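Lmo0741 protein (Listeria monocytogenes, PDB 4R1H) probably binds DNA through a winged helix-turn-helix domain and regulates transcription, as in other members of the GntR family. Local coordinates at residues L35-L41 / I52-Y56; H21-V25 / I82-E86. The contacts are given in a common frame with arbitrary orientation. Where two conformers were deposited one is given. Residues are numbered along the deposited sequence.

Contact 1. Residues L35-L41 / I52-Y56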
loop_
_atom_site.group_PDB
_atom_site.type_symbol
_atom_site.label_atom_id
_atom_site.label_comp_id
_atom_site.label_asym_id
_atom_site.label_seq_id
_atom_site.Cartn_x
_atom_site.Cartn_y
_atom_site.Cartn_z
ATOM N N LEU A 35 14.583 -17.750 18.606
ATOM C CA LEU A 35 14.647 -16.429 17.951
ATOM C C LEU A 35 15.832 -15.667 18.517
ATOM O O LEU A 35 16.386 -16.034 19.536
ATOM C CB LEU A 35 13.380 -15.604 18.192
ATOM C CG LEU A 35 12.078 -16.217 17.631
ATOM C CD1 LEU A 35 10.929 -15.369 18.092
ATOM C CD2 LEU A 35 12.049 -16.278 16.134
ATOM N N LEU A 36 16.215 -14.602 17.842
ATOM C CA LEU A 36 17.208 -13.704 18.360
ATOM C C LEU A 36 16.683 -13.020 19.635
ATOM O O LEU A 36 15.492 -12.750 19.766
ATOM C CB LEU A 36 17.545 -12.647 17.317
ATOM C CG LEU A 36 18.215 -13.076 16.015
ATOM C CD1 LEU A 36 18.454 -11.834 15.179
ATOM C CD2 LEU A 36 19.519 -13.777 16.273
ATOM N N SER A 37 17.584 -12.765 20.572
ATOM C CA SER A 37 17.268 -11.963 21.790
ATOM C C SER A 37 16.868 -10.541 21.422
ATOM O O SER A 37 17.184 -10.053 20.343
ATOM C CB SER A 37 18.521 -11.854 22.676
ATOM O OG SER A 37 19.474 -11.029 22.016
ATOM N N VAL A 38 16.203 -9.859 22.343
ATOM C CA VAL A 38 15.855 -8.448 22.120
ATOM C C VAL A 38 17.095 -7.683 21.681
ATOM O O VAL A 38 17.073 -6.913 20.718
ATOM C CB VAL A 38 15.242 -7.825 23.414
ATOM C CG1 VAL A 38 15.205 -6.305 23.317
ATOM C CG2 VAL A 38 13.864 -8.435 23.719
ATOM N N ARG A 39 18.189 -7.871 22.410
ATOM C CA ARG A 39 19.438 -7.171 22.128
ATOM C C ARG A 39 20.043 -7.445 20.737
ATOM O O ARG A 39 20.407 -6.504 19.996
ATOM C CB ARG A 39 20.471 -7.543 23.201
ATOM C CG ARG A 39 21.825 -6.894 22.978
ATOM C CD ARG A 39 21.783 -5.458 23.458
ATOM N NE ARG A 39 21.683 -5.429 24.919
ATOM C CZ ARG A 39 21.600 -4.323 25.655
ATOM N NH1 ARG A 39 21.586 -3.125 25.071
ATOM N NH2 ARG A 39 21.524 -4.420 26.983
ATOM N N GLU A 40 20.136 -8.730 20.392
ATOM C CA GLU A 40 20.591 -9.184 19.046
ATOM C C GLU A 40 19.769 -8.564 17.949
ATOM O O GLU A 40 20.279 -8.036 16.976
ATOM C CB GLU A 40 20.524 -10.726 18.936
ATOM C CG GLU A 40 21.518 -11.444 19.858
ATOM C CD GLU A 40 21.354 -12.971 19.946
ATOM O OE1 GLU A 40 20.224 -13.489 20.025
ATOM O OE2 GLU A 40 22.394 -13.676 19.966
ATOM N N LEU A 41 18.454 -8.614 18.092
ATOM C CA LEU A 41 17.625 -8.080 17.033
ATOM C C LEU A 41 17.746 -6.561 16.931
ATOM O O LEU A 41 17.708 -6.023 15.825
ATOM C CB LEU A 41 16.138 -8.488 17.193
ATOM C CG LEU A 41 15.293 -8.212 15.976
ATOM C CD1 LEU A 41 15.901 -8.955 14.790
ATOM C CD2 LEU A 41 13.829 -8.635 16.183
ATOM N N ILE A 52 11.763 -3.366 20.002
ATOM C CA ILE A 52 11.786 -4.816 19.793
ATOM C C ILE A 52 10.950 -5.497 20.912
ATOM O O ILE A 52 10.211 -6.424 20.686
ATOM C CB ILE A 52 13.191 -5.374 19.898
ATOM C CG1 ILE A 52 14.136 -4.698 18.890
ATOM C CG2 ILE A 52 13.155 -6.887 19.734
ATOM C CD1 ILE A 52 13.803 -4.952 17.472
ATOM N N GLN A 53 11.131 -5.036 22.149
ATOM C CA GLN A 53 10.390 -5.578 23.258
ATOM C C GLN A 53 8.940 -5.471 22.951
ATOM O O GLN A 53 8.197 -6.421 23.232
ATOM C CB GLN A 53 10.627 -4.763 24.551
ATOM C CG GLN A 53 11.864 -5.138 25.288
ATOM C CD GLN A 53 12.146 -4.205 26.460
ATOM O OE1 GLN A 53 11.566 -3.151 26.577
ATOM N NE2 GLN A 53 13.073 -4.595 27.305
ATOM N N ARG A 54 8.496 -4.325 22.398
ATOM C CA ARG A 54 7.056 -4.154 22.168
ATOM C C ARG A 54 6.605 -5.105 21.058
ATOM O O ARG A 54 5.504 -5.723 21.164
ATOM C CB ARG A 54 6.599 -2.727 21.797
ATOM C CG ARG A 54 5.082 -2.658 21.900
ATOM C CD ARG A 54 4.465 -1.343 21.709
ATOM N NE ARG A 54 3.010 -1.363 21.969
ATOM C CZ ARG A 54 2.262 -0.251 22.135
ATOM N NH1 ARG A 54 2.765 0.994 22.011
ATOM N NH2 ARG A 54 0.964 -0.365 22.404
ATOM N N ALA A 55 7.438 -5.234 20.032
ATOM C CA ALA A 55 7.119 -6.133 18.891
ATOM C C ALA A 55 7.035 -7.615 19.373
ATOM O O ALA A 55 6.068 -8.326 19.058
ATOM C CB ALA A 55 8.185 -6.023 17.817
ATOM N N TYR A 56 8.020 -8.030 20.174
ATOM C CA TYR A 56 8.007 -9.370 20.775
ATOM C C TYR A 56 6.774 -9.572 21.660
ATOM O O TYR A 56 6.135 -10.617 21.596
ATOM C CB TYR A 56 9.304 -9.639 21.502
ATOM C CG TYR A 56 10.462 -10.044 20.634
ATOM C CD1 TYR A 56 10.365 -10.074 19.246
ATOM C CD2 TYR A 56 11.660 -10.491 21.208
ATOM C CE1 TYR A 56 11.426 -10.558 18.472
ATOM C CE2 TYR A 56 12.712 -10.976 20.460
ATOM C CZ TYR A 56 12.601 -11.020 19.074
ATOM O OH TYR A 56 13.677 -11.487 18.343
HETATM O O HOH W 1 14.435 -13.009 15.898
#

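Contact 2. Residues H21-V25 / I82-E86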
loop_
_atom_site.group_PDB
_atom_site.type_symbol
_atom_site.label_atom_id
_atom_site.label_comp_id
_atom_site.label_asym_id
_atom_site.label_seq_id
_atom_site.Cartn_x
_atom_site.Cartn_y
_atom_site.Cartn_z
ATOM N N HIS A 21 7.150 -11.270 10.910
ATOM C CA HIS A 21 6.134 -12.040 10.252
ATOM C C HIS A 21 6.673 -12.522 8.921
ATOM O O HIS A 21 6.435 -13.690 8.512
ATOM C CB HIS A 21 4.871 -11.223 9.962
ATOM C CG HIS A 21 3.997 -10.999 11.146
ATOM N ND1 HIS A 21 2.945 -10.110 11.116
ATOM C CD2 HIS A 21 3.976 -11.573 12.375
ATOM C CE1 HIS A 21 2.291 -10.153 12.272
ATOM N NE2 HIS A 21 2.921 -11.016 13.058
ATOM N N THR A 22 7.339 -11.624 8.167
ATOM C CA THR A 22 7.946 -12.011 6.873
ATOM C C THR A 22 8.947 -13.168 6.963
ATOM O O THR A 22 8.918 -14.138 6.151
ATOM C CB THR A 22 8.548 -10.726 6.210
ATOM O OG1 THR A 22 7.387 -9.887 5.910
ATOM C CG2 THR A 22 9.227 -11.023 5.002
ATOM N N GLU A 23 9.858 -13.075 7.917
ATOM C CA GLU A 23 10.829 -14.166 8.194
ATOM C C GLU A 23 10.157 -15.482 8.566
ATOM O O GLU A 23 10.607 -16.504 8.128
ATOM C CB GLU A 23 11.820 -13.782 9.280
ATOM C CG GLU A 23 12.630 -12.544 8.932
ATOM C CD GLU A 23 13.555 -12.753 7.741
ATOM O OE1 GLU A 23 14.737 -13.066 7.975
ATOM O OE2 GLU A 23 13.128 -12.603 6.571
ATOM N N ILE A 24 9.047 -15.396 9.269
ATOM C CA ILE A 24 8.239 -16.532 9.651
ATOM C C ILE A 24 7.491 -17.190 8.469
ATOM O O ILE A 24 7.656 -18.374 8.198
ATOM C CB ILE A 24 7.241 -16.170 10.729
ATOM C CG1 ILE A 24 7.989 -15.802 11.966
ATOM C CG2 ILE A 24 6.272 -17.356 10.914
ATOM C CD1 ILE A 24 7.137 -15.162 13.013
ATOM N N VAL A 25 6.782 -16.389 7.693
ATOM C CA VAL A 25 5.993 -16.891 6.570
ATOM C C VAL A 25 6.883 -17.496 5.499
ATOM O O VAL A 25 6.555 -18.565 4.938
ATOM C CB VAL A 25 5.064 -15.787 6.052
ATOM C CG1 VAL A 25 4.424 -16.185 4.723
ATOM C CG2 VAL A 25 3.987 -15.557 7.094
ATOM N N ILE A 82 0.880 -20.653 11.819
ATOM C CA ILE A 82 1.741 -19.973 10.883
ATOM C C ILE A 82 1.031 -19.863 9.495
ATOM O O ILE A 82 1.165 -18.791 8.822
ATOM C CB ILE A 82 3.049 -20.722 10.692
ATOM C CG1 ILE A 82 3.872 -20.634 12.022
ATOM C CG2 ILE A 82 3.854 -20.108 9.545
ATOM C CD1 ILE A 82 5.107 -21.514 12.039
ATOM N N GLU A 83 0.306 -20.910 9.126
ATOM C CA GLU A 83 -0.589 -20.815 7.931
ATOM C C GLU A 83 -1.600 -19.673 8.069
ATOM O O GLU A 83 -1.880 -18.913 7.108
ATOM C CB GLU A 83 -1.286 -22.108 7.644
ATOM C CG GLU A 83 -0.329 -23.168 7.114
ATOM C CD GLU A 83 -0.859 -24.585 7.268
ATOM O OE1 GLU A 83 -0.015 -25.516 7.274
ATOM O OE2 GLU A 83 -2.101 -24.763 7.389
ATOM N N GLN A 84 -2.177 -19.538 9.264
ATOM C CA GLN A 84 -3.197 -18.502 9.489
ATOM C C GLN A 84 -2.548 -17.113 9.420
ATOM O O GLN A 84 -3.175 -16.147 8.891
ATOM C CB GLN A 84 -3.980 -18.746 10.817
ATOM C CG GLN A 84 -5.097 -17.742 11.126
ATOM C CD GLN A 84 -6.369 -17.902 10.275
ATOM O OE1 GLN A 84 -6.931 -19.013 10.134
ATOM N NE2 GLN A 84 -6.851 -16.778 9.713
ATOM N N LEU A 85 -1.305 -16.979 9.916
ATOM C CA LEU A 85 -0.582 -15.715 9.813
ATOM C C LEU A 85 -0.384 -15.315 8.291
ATOM O O LEU A 85 -0.691 -14.167 7.889
ATOM C CB LEU A 85 0.772 -15.834 10.439
ATOM C CG LEU A 85 1.719 -14.641 10.320
ATOM C CD1 LEU A 85 1.163 -13.385 10.958
ATOM C CD2 LEU A 85 3.109 -14.906 10.883
ATOM N N GLU A 86 0.136 -16.234 7.516
ATOM C CA GLU A 86 0.258 -15.992 6.050
ATOM C C GLU A 86 -1.082 -15.580 5.441
ATOM O O GLU A 86 -1.173 -14.550 4.704
ATOM C CB GLU A 86 0.785 -17.213 5.340
ATOM C CG GLU A 86 0.990 -16.949 3.832
ATOM C CD GLU A 86 1.462 -18.181 3.076
ATOM O OE1 GLU A 86 2.109 -19.092 3.707
ATOM O OE2 GLU A 86 1.214 -18.360 1.900
#

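Contact 1. Residues L35-L41 / I52-Y56
The two helices of the helix-turn-helix, 38-45 and 49-61, meet here inside the winged helix-turn-helix domain of a GntR-family protein; in this motif the second helix is the recognition helix, so 49-61 is probably the one that reads DNA. The backbones come closest at V38 and I52, with CA to CA 5.9 Å; together the two segments bury 369 Å². I52 and Y56, one turn apart on helix 49-61, both direct their CA-to-CB bonds at 35-41. V38 fits against the patch formed by I52, Q53 and Y56: its CG1 lies 4.1 Å from I52 CB and 4.1 Å from Q53 CG, while its CG2 is 3.9 Å from Y56 CD2. L41, one turn further along its helix, offers a second bump, with CG 3.9 Å from I52 CD1 and CD2 3.8 Å from Y56 CE1. I52 thus fills the shallow hollow between V38 and L41 on helix 38-45, its CG2 resting 3.9 Å from V38 CA. L41 and Y56 also both touch I20 of helix 12-25, so the first helix of the domain joins this core. The start of helix 38-45 is fixed by a capping box: E40 N donates to S37 OG at 2.9 Å, and S37 N donates to E40 OE1 at 2.8 Å. Just ahead of that cap, the tyrosine reaches across to the loop. Y56 OH donates to L36 O at 2.6 Å, the acceptor lying near the ring plane, and also accepts from a water at 3.0 Å that in turn accepts from L36 N at 3.1 Å.

Contact 2. Residues H21-V25 / I82-E86
An apolar helix-helix packing joins the end of helix 12-25, the first helix of the winged helix-turn-helix domain, to the beginning of the long helix 79-103 that follows the two-stranded wing. The short segments cross steeply, at a signed angle of -121°, and their axes approach to 10.0 Å. The backbones converge toward V25 and E86, whose CA atoms are 5.8 Å apart, and 305 Å² is buried in total. L85 is the central projection: it loses 83 Å² to the opposite segment, and its side chain reaches H21, I24 and V25. Its CD2 lies 4.0 Å from I24 CG2 and 3.9 Å from V25 CG2. Beside it, I82 CG2 meets I24 CG2 at 3.9 Å, and both isoleucines also pack on L75 of strand 72-75, which brings the wing into the same core. E86 contributes the aliphatic part of its side chain, with CG 3.6 Å from V25 CG1. The second subunit approaches this region too: L104 of that chain packs on V25, and I106 of that chain on E86, so the junction borders the dimer interface. At the other end of the contact, H21 presents the face of its imidazole to the leucine in a CH-pi interaction, with L85 CD1 3.5 Å from the centroid of the H21 ring and only 3° off the ring normal.

In the fold
From the N terminus the chain first runs through helix 12-25, whose C-terminal end supplies 21-25 to contact 2. It then enters helix 38-45 and helix 49-61, and contact 1 closes the short excursion between them, with ten residues separating 35-41 from 52-56. Strands 65-68 and 72-75 follow before helix 79-103 returns to helix 12-25, closing the larger loop of 56 residues. Contact 1 is therefore nested within contact 2. Their centres are about 17 Å apart and their nearest atoms about 6 Å, without touching. One joins helix 49-61 to helix 38-45 and the loop leading into it; the other joins the winged helix-turn-helix domain to the start of the long helix 79-103, close to the second subunit.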